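Local coordinates for protein putative NAD(P)H-flavin oxidoreductase (Neisseria meningitidis serogroup A / serotype 4A, PDB 6WT2) that binds FMN and probably uses NADH or NADPH to reduce nitrogen-containing compounds such as the antibiotic chloramphenicol, at residues K20-H24 with R205-T211; I65-I69 with L80-L86. Numbering follows the deposited sequence.

Interaction 1: residues K20-H24 with R205-T211; sequences KSCRH and RVQEIAT. With FMN (flavin mononucleotide), chain G.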
loop_
_atom_site.group_PDB
_atom_site.type_symbol
_atom_site.label_atom_id
_atom_site.label_comp_id
_atom_site.label_asym_id
_atom_site.label_seq_id
_atom_site.Cartn_x
_atom_site.Cartn_y
_atom_site.Cartn_z
ATOM N N LYS A 20 -13.288 -0.358 8.919
ATOM C CA LYS A 20 -14.032 -1.441 8.304
ATOM C C LYS A 20 -14.512 -0.930 6.961
ATOM O O LYS A 20 -14.852 0.250 6.835
ATOM C CB LYS A 20 -15.225 -1.886 9.164
ATOM C CG LYS A 20 -14.879 -2.146 10.621
ATOM C CD LYS A 20 -16.123 -2.418 11.428
ATOM C CE LYS A 20 -15.787 -2.898 12.832
ATOM N NZ LYS A 20 -16.970 -3.562 13.447
ATOM N N SER A 21 -14.517 -1.790 5.951
ATOM C CA SER A 21 -14.995 -1.332 4.651
ATOM C C SER A 21 -16.483 -1.014 4.731
ATOM O O SER A 21 -17.287 -1.834 5.192
ATOM C CB SER A 21 -14.715 -2.375 3.575
ATOM O OG SER A 21 -13.327 -2.413 3.312
ATOM N N CYS A 22 -16.841 0.196 4.298
ATOM C CA CYS A 22 -18.204 0.699 4.387
ATOM C C CYS A 22 -18.764 0.889 2.984
ATOM O O CYS A 22 -18.204 1.655 2.191
ATOM C CB CYS A 22 -18.225 2.020 5.155
ATOM S SG CYS A 22 -19.825 2.865 5.152
ATOM N N ARG A 23 -19.883 0.217 2.685
ATOM C CA ARG A 23 -20.488 0.346 1.367
ATOM C C ARG A 23 -21.675 1.296 1.334
ATOM O O ARG A 23 -22.111 1.672 0.239
ATOM C CB ARG A 23 -20.919 -1.019 0.826
ATOM C CG ARG A 23 -19.758 -1.837 0.295
ATOM C CD ARG A 23 -19.093 -2.629 1.409
ATOM N NE ARG A 23 -17.977 -3.427 0.909
ATOM C CZ ARG A 23 -17.354 -4.363 1.619
ATOM N NH1 ARG A 23 -17.744 -4.625 2.858
ATOM N NH2 ARG A 23 -16.344 -5.033 1.089
ATOM N N HIS A 24 -22.165 1.731 2.492
ATOM C CA HIS A 24 -23.412 2.486 2.589
ATOM C C HIS A 24 -23.229 3.590 3.611
ATOM O O HIS A 24 -23.127 3.324 4.813
ATOM C CB HIS A 24 -24.576 1.579 2.984
ATOM C CG HIS A 24 -24.767 0.429 2.057
ATOM N ND1 HIS A 24 -25.337 0.570 0.812
ATOM C CD2 HIS A 24 -24.436 -0.876 2.178
ATOM C CE1 HIS A 24 -25.373 -0.608 0.215
ATOM N NE2 HIS A 24 -24.825 -1.500 1.019
ATOM N N ARG A 205 -20.729 6.042 8.234
ATOM C CA ARG A 205 -21.516 4.850 7.943
ATOM C C ARG A 205 -22.981 5.049 8.324
ATOM O O ARG A 205 -23.311 5.739 9.290
ATOM C CB ARG A 205 -20.952 3.638 8.687
ATOM C CG ARG A 205 -21.146 3.686 10.195
ATOM C CD ARG A 205 -20.239 2.692 10.902
ATOM N NE ARG A 205 -20.359 2.805 12.351
ATOM C CZ ARG A 205 -19.536 3.517 13.117
ATOM N NH1 ARG A 205 -18.523 4.173 12.567
ATOM N NH2 ARG A 205 -19.719 3.566 14.432
ATOM N N VAL A 206 -23.866 4.436 7.544
ATOM C CA VAL A 206 -25.293 4.573 7.818
ATOM C C VAL A 206 -25.774 3.555 8.847
ATOM O O VAL A 206 -26.776 3.806 9.527
ATOM C CB VAL A 206 -26.110 4.476 6.513
ATOM C CG1 VAL A 206 -26.269 3.033 6.073
ATOM C CG2 VAL A 206 -27.452 5.156 6.668
ATOM N N GLN A 207 -25.071 2.436 9.009
ATOM C CA GLN A 207 -25.475 1.406 9.958
ATOM C C GLN A 207 -24.223 0.759 10.532
ATOM O O GLN A 207 -23.098 1.054 10.117
ATOM C CB GLN A 207 -26.386 0.366 9.297
ATOM C CG GLN A 207 -25.757 -0.328 8.097
ATOM C CD GLN A 207 -26.763 -1.136 7.302
ATOM O OE1 GLN A 207 -27.971 -0.990 7.480
ATOM N NE2 GLN A 207 -26.269 -1.990 6.416
ATOM N N GLU A 208 -24.418 -0.131 11.497
ATOM C CA GLU A 208 -23.271 -0.822 12.060
ATOM C C GLU A 208 -22.692 -1.794 11.040
ATOM O O GLU A 208 -23.399 -2.343 10.190
ATOM C CB GLU A 208 -23.654 -1.536 13.356
ATOM C CG GLU A 208 -23.709 -0.574 14.537
ATOM C CD GLU A 208 -22.605 0.486 14.464
ATOM O OE1 GLU A 208 -21.421 0.134 14.653
ATOM O OE2 GLU A 208 -22.915 1.664 14.195
ATOM N N ILE A 209 -21.380 -1.961 11.096
ATOM C CA ILE A 209 -20.656 -2.857 10.208
ATOM C C ILE A 209 -19.985 -3.926 11.060
ATOM O O ILE A 209 -19.260 -3.603 12.010
ATOM C CB ILE A 209 -19.615 -2.097 9.373
ATOM C CG1 ILE A 209 -20.284 -0.981 8.565
ATOM C CG2 ILE A 209 -18.846 -3.058 8.472
ATOM C CD1 ILE A 209 -19.312 0.086 8.106
ATOM N N ALA A 210 -20.225 -5.188 10.722
ATOM C CA ALA A 210 -19.577 -6.283 11.433
ATOM C C ALA A 210 -18.100 -6.367 11.070
ATOM O O ALA A 210 -17.717 -6.168 9.915
ATOM C CB ALA A 210 -20.269 -7.607 11.108
ATOM N N THR A 211 -17.269 -6.672 12.072
ATOM C CA THR A 211 -15.847 -6.907 11.833
ATOM C C THR A 211 -15.658 -8.126 10.944
ATOM O O THR A 211 -16.257 -9.173 11.186
ATOM C CB THR A 211 -15.117 -7.127 13.157
ATOM O OG1 THR A 211 -15.400 -6.041 14.045
ATOM C CG2 THR A 211 -13.623 -7.213 12.930
HETATM N N1 FMN G . -15.082 -3.448 -1.388
HETATM C C2 FMN G . -16.124 -3.242 -2.233
HETATM O O2 FMN G . -17.285 -3.369 -1.782
HETATM N N3 FMN G . -15.961 -2.877 -3.517
HETATM C C4 FMN G . -14.752 -2.764 -4.084
HETATM O O4 FMN G . -14.596 -2.351 -5.256
HETATM C C4A FMN G . -13.571 -2.992 -3.235
HETATM N N5 FMN G . -12.335 -2.988 -3.769
HETATM C C5A FMN G . -11.249 -3.104 -2.958
HETATM C C6 FMN G . -9.989 -2.766 -3.458
HETATM C C7 FMN G . -8.879 -2.888 -2.635
HETATM C C7M FMN G . -7.499 -2.546 -3.150
HETATM C C8 FMN G . -9.042 -3.314 -1.223
HETATM C C8M FMN G . -7.837 -3.333 -0.313
HETATM C C9 FMN G . -10.304 -3.582 -0.706
HETATM C C9A FMN G . -11.424 -3.425 -1.514
HETATM N N10 FMN G . -12.720 -3.646 -0.995
HETATM C C10 FMN G . -13.813 -3.476 -1.853
HETATM C "C1'" FMN G . -12.916 -3.986 0.420
HETATM C "C2'" FMN G . -12.623 -5.464 0.718
HETATM O "O2'" FMN G . -13.692 -6.324 0.245
HETATM C "C3'" FMN G . -12.389 -5.571 2.223
HETATM O "O3'" FMN G . -11.212 -4.806 2.551
HETATM C "C4'" FMN G . -12.177 -6.991 2.760
HETATM O "O4'" FMN G . -13.303 -7.799 2.441
HETATM C "C5'" FMN G . -11.964 -6.969 4.266
HETATM O "O5'" FMN G . -13.070 -6.368 4.930
HETATM P P FMN G . -12.784 -5.122 5.914
HETATM O O1P FMN G . -11.977 -4.211 5.020
HETATM O O2P FMN G . -14.101 -4.540 6.342
HETATM O O3P FMN G . -11.947 -5.609 7.062
HETATM O O HOH W 1 -23.061 1.497 6.904
#

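Interaction 2: residues I65-I69 with L80-L86; sequences IRQAI and LDTASHL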
loop_
_atom_site.group_PDB
_atom_site.type_symbol
_atom_site.label_atom_id
_atom_site.label_comp_id
_atom_site.label_asym_id
_atom_site.label_seq_id
_atom_site.Cartn_x
_atom_site.Cartn_y
_atom_site.Cartn_z
ATOM N N ILE A 65 -19.843 13.954 -12.507
ATOM C CA ILE A 65 -18.802 12.972 -12.748
ATOM C C ILE A 65 -19.153 11.667 -12.052
ATOM O O ILE A 65 -19.040 10.589 -12.638
ATOM C CB ILE A 65 -17.439 13.519 -12.294
ATOM C CG1 ILE A 65 -17.099 14.790 -13.062
ATOM C CG2 ILE A 65 -16.349 12.467 -12.505
ATOM C CD1 ILE A 65 -15.719 15.345 -12.679
ATOM N N ARG A 66 -19.631 11.745 -10.811
ATOM C CA ARG A 66 -20.006 10.516 -10.107
ATOM C C ARG A 66 -21.063 9.737 -10.880
ATOM O O ARG A 66 -20.977 8.508 -11.000
ATOM C CB ARG A 66 -20.512 10.841 -8.704
ATOM C CG ARG A 66 -19.432 11.296 -7.747
ATOM C CD ARG A 66 -19.999 11.379 -6.346
ATOM N NE ARG A 66 -19.041 11.936 -5.398
ATOM C CZ ARG A 66 -19.201 11.883 -4.081
ATOM N NH1 ARG A 66 -20.269 11.274 -3.579
ATOM N NH2 ARG A 66 -18.291 12.414 -3.276
ATOM N N GLN A 67 -22.070 10.431 -11.413
ATOM C CA GLN A 67 -23.096 9.744 -12.191
ATOM C C GLN A 67 -22.533 9.186 -13.489
ATOM O O GLN A 67 -23.002 8.148 -13.971
ATOM C CB GLN A 67 -24.258 10.689 -12.470
ATOM C CG GLN A 67 -25.038 11.044 -11.232
ATOM C CD GLN A 67 -25.910 9.909 -10.751
ATOM O OE1 GLN A 67 -26.068 9.704 -9.551
ATOM N NE2 GLN A 67 -26.495 9.168 -11.688
ATOM N N ALA A 68 -21.514 9.844 -14.054
ATOM C CA ALA A 68 -20.931 9.372 -15.306
ATOM C C ALA A 68 -20.158 8.070 -15.128
ATOM O O ALA A 68 -20.088 7.263 -16.062
ATOM C CB ALA A 68 -20.015 10.440 -15.896
ATOM N N ILE A 69 -19.564 7.848 -13.949
ATOM C CA ILE A 69 -18.779 6.637 -13.736
ATOM C C ILE A 69 -19.601 5.521 -13.111
ATOM O O ILE A 69 -19.181 4.354 -13.153
ATOM C CB ILE A 69 -17.529 6.935 -12.876
ATOM C CG1 ILE A 69 -17.921 7.469 -11.497
ATOM C CG2 ILE A 69 -16.595 7.907 -13.597
ATOM C CD1 ILE A 69 -16.745 7.825 -10.621
ATOM N N LEU A 80 -21.566 5.922 -4.611
ATOM C CA LEU A 80 -21.486 7.110 -5.457
ATOM C C LEU A 80 -22.626 8.083 -5.174
ATOM O O LEU A 80 -22.477 9.295 -5.389
ATOM C CB LEU A 80 -21.467 6.690 -6.924
ATOM C CG LEU A 80 -20.118 6.087 -7.317
ATOM C CD1 LEU A 80 -20.161 5.419 -8.673
ATOM C CD2 LEU A 80 -19.048 7.173 -7.286
ATOM N N ASP A 81 -23.756 7.580 -4.676
ATOM C CA ASP A 81 -24.865 8.439 -4.291
ATOM C C ASP A 81 -24.767 8.950 -2.860
ATOM O O ASP A 81 -25.350 9.993 -2.550
ATOM C CB ASP A 81 -26.191 7.696 -4.465
ATOM C CG ASP A 81 -26.424 7.251 -5.894
ATOM O OD1 ASP A 81 -26.018 7.994 -6.813
ATOM O OD2 ASP A 81 -27.015 6.165 -6.098
ATOM N N THR A 82 -24.045 8.266 -1.981
ATOM C CA THR A 82 -24.136 8.562 -0.560
ATOM C C THR A 82 -22.826 8.974 0.087
ATOM O O THR A 82 -22.867 9.566 1.171
ATOM C CB THR A 82 -24.699 7.353 0.211
ATOM O OG1 THR A 82 -23.781 6.250 0.149
ATOM C CG2 THR A 82 -26.071 6.926 -0.366
ATOM N N ALA A 83 -21.682 8.662 -0.512
ATOM C CA ALA A 83 -20.403 8.975 0.124
ATOM C C ALA A 83 -20.187 10.481 0.195
ATOM O O ALA A 83 -20.564 11.226 -0.715
ATOM C CB ALA A 83 -19.240 8.317 -0.633
ATOM N N SER A 84 -19.564 10.930 1.288
ATOM C CA SER A 84 -19.146 12.321 1.387
ATOM C C SER A 84 -18.097 12.653 0.330
ATOM O O SER A 84 -18.249 13.612 -0.441
ATOM C CB SER A 84 -18.608 12.605 2.790
ATOM O OG SER A 84 -18.089 13.917 2.860
ATOM N N HIS A 85 -17.023 11.870 0.284
ATOM C CA HIS A 85 -15.911 12.118 -0.613
ATOM C C HIS A 85 -15.540 10.850 -1.366
ATOM O O HIS A 85 -15.727 9.734 -0.875
ATOM C CB HIS A 85 -14.680 12.640 0.152
ATOM C CG HIS A 85 -14.797 14.063 0.605
ATOM N ND1 HIS A 85 -15.682 14.465 1.581
ATOM C CD2 HIS A 85 -14.117 15.174 0.231
ATOM C CE1 HIS A 85 -15.551 15.769 1.779
ATOM N NE2 HIS A 85 -14.605 16.220 0.977
ATOM N N LEU A 86 -15.014 11.047 -2.574
ATOM C CA LEU A 86 -14.433 9.992 -3.394
ATOM C C LEU A 86 -13.062 10.447 -3.876
ATOM O O LEU A 86 -12.917 11.573 -4.364
ATOM C CB LEU A 86 -15.333 9.678 -4.588
ATOM C CG LEU A 86 -14.765 8.813 -5.711
ATOM C CD1 LEU A 86 -14.474 7.392 -5.248
ATOM C CD2 LEU A 86 -15.747 8.807 -6.887
#

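Interaction 1: residues K20-H24 with R205-T211
Two segments without regular secondary structure meet here, and side chains do most of the joining. Lys20 runs out from an m chi1 through three t angles, and this extended shape carries its ammonium to the far segment: NZ donates to Ile209 O at 2.7 Å and to Thr211 OG1 at 3.0 Å. Ile209 (m, t) lies back over residues 20-22, with its CD1 3.7 Å from Cys22 CB and its CG2 3.9 Å from Lys20 CB. At the other end Val206 N bonds to His24 O at 3.0 Å, and water 1 links that same His24 O to Gln207 N. Arg205, in p at chi1, sends its guanidinium away from 20-24; its NE forms a salt bridge with Glu208 OE2, the hydrogen bond weak at 3.4 Å.

Ser21 points its CB away from 205-211; its OG donates to FMN O1P and its N to FMN O2P, both at 2.8 Å. Arg23 bends at a p chi2, so that NE reaches FMN O2 at 2.8 Å and NH2 reaches FMN N1 at 3.2 Å. Gripping phosphate and pyrimidine end, 20-24 forms one part of the FMN site of the nitroreductase fold, completed by Arg19, Gly75, Glu171, Gly172 and Arg214, with 205-211 packed behind it.

Interaction 2: residues I65-I69 with L80-L86
Arg66 stretches from helix 63-69 across the short, weakly bonded helix 79-82, its CD 3.4 Å from Leu80 O and its CG 4.2 Å from Leu80 CD2. Beyond chi1 the side chain is fully extended, which brings the guanidinium to the turn joining that short helix to strand 85-92. There NH1 donates to Ala83 O at 2.9 Å, almost straight, and weakly to Leu80 O at 3.5 Å, while NH2 donates to Ser84 O at 3.1 Å. All three carbonyls lie near the guanidinium plane, at its edge. Outside the two segments, NE bonds to Val60 O and NH2 to Gln61 OE1, so the same group also holds the chain just after strand 55-59.

Nearly one helical turn on, Ile69 adds an apolar patch: its CD1 sits 4.1 Å from Leu80 CD2 and 4.0 Å from Leu86 CD2. Ile69 also touches Met178 and Val181 of helix 175-185, where Ile65 and Ala68 pack too. Where the strand starts, Ser84 and His85 both face Phe202, a classic beta bulge, and Ser84 OG shares a 2.8 Å hydrogen bond with His85 ND1.

No carboxylate from either segment meets the buried Arg66 guanidinium. Its partners are neutral oxygens, the main-chain carbonyls and Gln61 OE1, so the contact depends on the path of the main chain through residues 80-84 as well as on the leucine and isoleucine packing beside it.

How the interactions relate
Starting at the N terminus, the chain leaves helix 9-16 and enters 20-24, the first half of interaction 1, whose partner comes 181 residues later. After helix 33-44 and strand 55-59 it reaches helix 63-69, and after ten intervening residues 80-86 returns to it, closing the short loop of interaction 2. That small loop falls wholly within the large one; the two do not cross. Interaction 1 closes when the chain, having left strand 194-203, passes back along 20-24. Strand 85-92, begun in interaction 2, pairs with 194-203, so the central sheet connects the contacts. Their centres are about 17 Å apart and their nearest atoms about 4 Å, without touching.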